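Local atomic coordinates of sucrose 6(F)-phosphate phosphorylase (Thermoanaerobacterium thermosaccharolyticum DSM 571, PDB entry 6S9V), a protein that is a phosphorylase of the alpha-amylase family, built on a TIM-barrel catalytic domain with an additional antiparallel beta sheet. Residues A[373-384]-A[475-486]. Sequence-based numbering, arbitrary orientation.
Sequences DAYLAARAIQFF and CSLFIDLKTYKT. With SO4 (sulfate ion), chain G.
Phe384 and Leu477 meet at one end of this contact. Leu477 CB sits over the centre of the Phe384 ring, 3.5 Å from CE2, in a CH-pi contact. Leu477 CG lies anti to its backbone N (chi1 171°). Leu477 CD2 stays over the same face, near ring CG and CD1, while Leu477 CD1 reaches Ala380 CB at 3.8 Å. Cys475 O comes to the edge of the same ring, in its plane, and Cys475 SG approaches obliquely as a sulfur-aromatic contact.

Further along, Ile381 and Ile479 cross at about a right angle. Ile479 CD1 presses on Ile381 CG1 at 3.5 Å, which is tight for two carbons. The same methyl also touches Ala377.

Helix 372-384 directly precedes 388-392, the last strand of the TIM barrel. Strands 473-480 and 485-491 are neighbours in the five-stranded antiparallel sheet that packs against this helix. Ala374, Ala377 and Ala380 lie on the helix face turned to the sheet; the axes of helix and strand 475-480 approach to 9.8 Å.

Ala374 CB stands over the centre of the Tyr484 ring, 3.8 Å from its centroid and 10° off the normal. Leu481 O lies above the opposite ring face, toward the rim. Tyr484 OH is hydrogen-bonded to Leu283 O, so the ring is held there too. Thr486 OG1 touches Ala377 CB at 3.4 Å and donates to Tyr484 O from above the carbonyl plane. With OG1 beside the backbone N (chi1 -60°), Thr486 CG2 is directed to Ala380 CB. A water bridges Asp373 O (2.8 Å) and Tyr484 O. The Asp373 carboxylate forms a salt bridge with Arg436.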
# COMPACT_ATOMS: atom_id res chain seq x y z
N ASP A 373 -17.90 -4.15 -17.10
CA ASP A 373 -17.96 -2.78 -17.60
C ASP A 373 -17.71 -1.78 -16.48
O ASP A 373 -16.96 -0.81 -16.66
CB ASP A 373 -19.31 -2.55 -18.28
CG ASP A 373 -19.47 -3.36 -19.57
OD1 ASP A 373 -18.45 -3.68 -20.21
OD2 ASP A 373 -20.61 -3.74 -19.91
N ALA A 374 -18.33 -1.98 -15.32
CA ALA A 374 -18.09 -1.10 -14.19
C ALA A 374 -16.64 -1.18 -13.72
O ALA A 374 -16.05 -0.17 -13.33
CB ALA A 374 -19.04 -1.45 -13.05
N TYR A 375 -16.06 -2.38 -13.79
CA TYR A 375 -14.68 -2.55 -13.35
C TYR A 375 -13.72 -1.84 -14.30
O TYR A 375 -12.78 -1.17 -13.84
CB TYR A 375 -14.34 -4.04 -13.27
CG TYR A 375 -12.92 -4.29 -12.85
CD1 TYR A 375 -12.41 -3.71 -11.70
CD2 TYR A 375 -12.08 -5.10 -13.61
CE1 TYR A 375 -11.11 -3.93 -11.30
CE2 TYR A 375 -10.77 -5.33 -13.21
CZ TYR A 375 -10.30 -4.74 -12.06
OH TYR A 375 -8.99 -4.94 -11.67
N LEU A 376 -13.94 -1.95 -15.61
CA LEU A 376 -13.12 -1.19 -16.55
C LEU A 376 -13.34 0.31 -16.36
O LEU A 376 -12.39 1.10 -16.46
CB LEU A 376 -13.44 -1.60 -17.98
CG LEU A 376 -12.56 -2.68 -18.60
CD1 LEU A 376 -11.09 -2.26 -18.65
CD2 LEU A 376 -12.70 -3.97 -17.82
N ALA A 377 -14.57 0.72 -16.05
CA ALA A 377 -14.83 2.13 -15.75
C ALA A 377 -14.04 2.58 -14.53
O ALA A 377 -13.46 3.68 -14.53
CB ALA A 377 -16.33 2.36 -15.55
N ALA A 378 -13.98 1.74 -13.50
CA ALA A 378 -13.21 2.03 -12.29
C ALA A 378 -11.74 2.26 -12.61
O ALA A 378 -11.12 3.21 -12.10
CB ALA A 378 -13.37 0.89 -11.29
N ARG A 379 -11.14 1.37 -13.40
CA ARG A 379 -9.73 1.51 -13.75
C ARG A 379 -9.51 2.74 -14.64
O ARG A 379 -8.48 3.41 -14.52
CB ARG A 379 -9.24 0.25 -14.45
CG ARG A 379 -9.13 -0.97 -13.53
CD ARG A 379 -7.94 -0.87 -12.58
NE ARG A 379 -7.84 -2.07 -11.76
CZ ARG A 379 -7.14 -2.17 -10.64
NH1 ARG A 379 -6.43 -1.14 -10.18
NH2 ARG A 379 -7.14 -3.31 -9.97
N ALA A 380 -10.45 3.03 -15.55
CA ALA A 380 -10.32 4.24 -16.35
C ALA A 380 -10.30 5.48 -15.47
O ALA A 380 -9.45 6.38 -15.63
CB ALA A 380 -11.45 4.33 -17.37
N ILE A 381 -11.23 5.56 -14.51
CA ILE A 381 -11.23 6.66 -13.56
C ILE A 381 -9.89 6.73 -12.84
O ILE A 381 -9.28 7.80 -12.72
CB ILE A 381 -12.38 6.51 -12.55
CG1 ILE A 381 -13.74 6.64 -13.24
CG2 ILE A 381 -12.22 7.54 -11.43
CD1 ILE A 381 -14.90 6.13 -12.37
N GLN A 382 -9.41 5.59 -12.35
CA GLN A 382 -8.12 5.56 -11.66
C GLN A 382 -7.01 6.11 -12.55
O GLN A 382 -6.22 6.95 -12.12
CB GLN A 382 -7.79 4.13 -11.22
CG GLN A 382 -6.52 4.07 -10.38
CD GLN A 382 -5.84 2.71 -10.40
OE1 GLN A 382 -6.42 1.71 -10.81
NE2 GLN A 382 -4.60 2.68 -9.94
N PHE A 383 -6.95 5.63 -13.79
CA PHE A 383 -5.84 5.99 -14.67
C PHE A 383 -5.94 7.44 -15.14
O PHE A 383 -4.91 8.05 -15.47
CB PHE A 383 -5.80 5.06 -15.88
CG PHE A 383 -5.51 3.61 -15.54
CD1 PHE A 383 -5.06 3.24 -14.28
CD2 PHE A 383 -5.69 2.62 -16.49
CE1 PHE A 383 -4.80 1.92 -13.98
CE2 PHE A 383 -5.43 1.29 -16.20
CZ PHE A 383 -4.99 0.94 -14.94
N PHE A 384 -7.15 8.02 -15.17
CA PHE A 384 -7.31 9.43 -15.52
C PHE A 384 -7.13 10.36 -14.32
O PHE A 384 -7.09 11.58 -14.51
CB PHE A 384 -8.69 9.68 -16.16
CG PHE A 384 -8.68 9.51 -17.65
CD1 PHE A 384 -8.59 8.24 -18.22
CD2 PHE A 384 -8.72 10.61 -18.48
CE1 PHE A 384 -8.56 8.09 -19.59
CE2 PHE A 384 -8.67 10.46 -19.85
CZ PHE A 384 -8.59 9.20 -20.41
N CYS A 475 -6.64 13.32 -24.78
CA CYS A 475 -7.54 12.19 -24.58
C CYS A 475 -8.59 12.56 -23.55
O CYS A 475 -8.26 13.11 -22.49
CB CYS A 475 -6.79 10.92 -24.17
SG CYS A 475 -5.75 11.00 -22.70
N SER A 476 -9.85 12.27 -23.86
CA SER A 476 -11.00 12.65 -23.04
C SER A 476 -11.77 11.39 -22.69
O SER A 476 -12.32 10.72 -23.57
CB SER A 476 -11.89 13.65 -23.77
OG SER A 476 -11.16 14.81 -24.10
N LEU A 477 -11.80 11.07 -21.40
CA LEU A 477 -12.59 9.96 -20.89
C LEU A 477 -14.04 10.39 -20.78
O LEU A 477 -14.34 11.46 -20.25
CB LEU A 477 -12.05 9.54 -19.52
CG LEU A 477 -12.88 8.53 -18.72
CD1 LEU A 477 -12.87 7.17 -19.41
CD2 LEU A 477 -12.38 8.43 -17.28
N PHE A 478 -14.94 9.55 -21.27
CA PHE A 478 -16.36 9.72 -21.02
C PHE A 478 -16.91 8.42 -20.48
O PHE A 478 -16.75 7.37 -21.12
CB PHE A 478 -17.12 10.14 -22.27
CG PHE A 478 -18.59 10.32 -22.03
CD1 PHE A 478 -19.47 9.26 -22.15
CD2 PHE A 478 -19.09 11.55 -21.64
CE1 PHE A 478 -20.81 9.42 -21.91
CE2 PHE A 478 -20.45 11.72 -21.40
CZ PHE A 478 -21.30 10.65 -21.53
N ILE A 479 -17.58 8.48 -19.33
CA ILE A 479 -18.27 7.33 -18.75
C ILE A 479 -19.74 7.70 -18.57
O ILE A 479 -20.06 8.73 -17.97
CB ILE A 479 -17.67 6.89 -17.41
CG1 ILE A 479 -16.23 6.42 -17.57
CG2 ILE A 479 -18.53 5.74 -16.80
CD1 ILE A 479 -15.46 6.27 -16.25
N ASP A 480 -20.62 6.87 -19.11
CA ASP A 480 -22.05 6.92 -18.81
C ASP A 480 -22.28 5.99 -17.63
O ASP A 480 -22.22 4.77 -17.77
CB ASP A 480 -22.86 6.50 -20.03
CG ASP A 480 -24.36 6.57 -19.80
OD1 ASP A 480 -24.79 6.78 -18.65
OD2 ASP A 480 -25.11 6.43 -20.79
N LEU A 481 -22.53 6.57 -16.45
CA LEU A 481 -22.69 5.75 -15.25
C LEU A 481 -23.99 4.96 -15.27
O LEU A 481 -24.15 4.04 -14.45
CB LEU A 481 -22.65 6.63 -14.00
CG LEU A 481 -21.27 7.24 -13.71
CD1 LEU A 481 -21.39 8.24 -12.59
CD2 LEU A 481 -20.25 6.17 -13.38
N LYS A 482 -24.92 5.29 -16.16
CA LYS A 482 -26.12 4.48 -16.31
C LYS A 482 -25.79 3.10 -16.86
O LYS A 482 -26.33 2.09 -16.40
CB LYS A 482 -27.12 5.21 -17.22
CG LYS A 482 -27.70 6.48 -16.60
CD LYS A 482 -28.80 7.12 -17.46
CE LYS A 482 -28.23 7.94 -18.61
NZ LYS A 482 -29.31 8.63 -19.40
N THR A 483 -24.88 3.04 -17.84
CA THR A 483 -24.51 1.80 -18.51
C THR A 483 -23.09 1.35 -18.22
O THR A 483 -22.73 0.23 -18.58
CB THR A 483 -24.66 1.97 -20.03
OG1 THR A 483 -23.69 2.93 -20.48
CG2 THR A 483 -26.05 2.47 -20.36
N TYR A 484 -22.27 2.20 -17.59
CA TYR A 484 -20.84 2.01 -17.41
C TYR A 484 -20.09 1.93 -18.74
O TYR A 484 -18.91 1.54 -18.76
CB TYR A 484 -20.54 0.77 -16.56
CG TYR A 484 -21.22 0.83 -15.22
CD1 TYR A 484 -20.91 1.84 -14.31
CD2 TYR A 484 -22.21 -0.07 -14.89
CE1 TYR A 484 -21.57 1.91 -13.08
CE2 TYR A 484 -22.86 -0.01 -13.68
CZ TYR A 484 -22.55 0.98 -12.78
OH TYR A 484 -23.23 1.02 -11.59
N LYS A 485 -20.72 2.35 -19.83
CA LYS A 485 -20.00 2.46 -21.09
C LYS A 485 -18.89 3.50 -20.95
O LYS A 485 -19.14 4.63 -20.53
CB LYS A 485 -20.96 2.85 -22.22
CG LYS A 485 -20.32 2.77 -23.60
CD LYS A 485 -21.31 3.18 -24.67
CE LYS A 485 -20.80 2.85 -26.05
NZ LYS A 485 -21.72 3.40 -27.09
N THR A 486 -17.68 3.10 -21.31
CA THR A 486 -16.48 3.90 -21.10
C THR A 486 -15.82 4.12 -22.45
O THR A 486 -15.43 3.16 -23.11
CB THR A 486 -15.52 3.19 -20.13
OG1 THR A 486 -16.17 2.99 -18.87
CG2 THR A 486 -14.26 3.99 -19.93
S SO4 G . -29.53 12.40 -17.53
O1 SO4 G . -29.49 12.94 -16.17
O2 SO4 G . -30.89 12.51 -18.06
O3 SO4 G . -28.61 13.17 -18.37
O4 SO4 G . -29.14 11.00 -17.52
O HOH W 1 -16.85 -0.05 -19.34
O HOH W 2 -21.61 -0.79 -21.09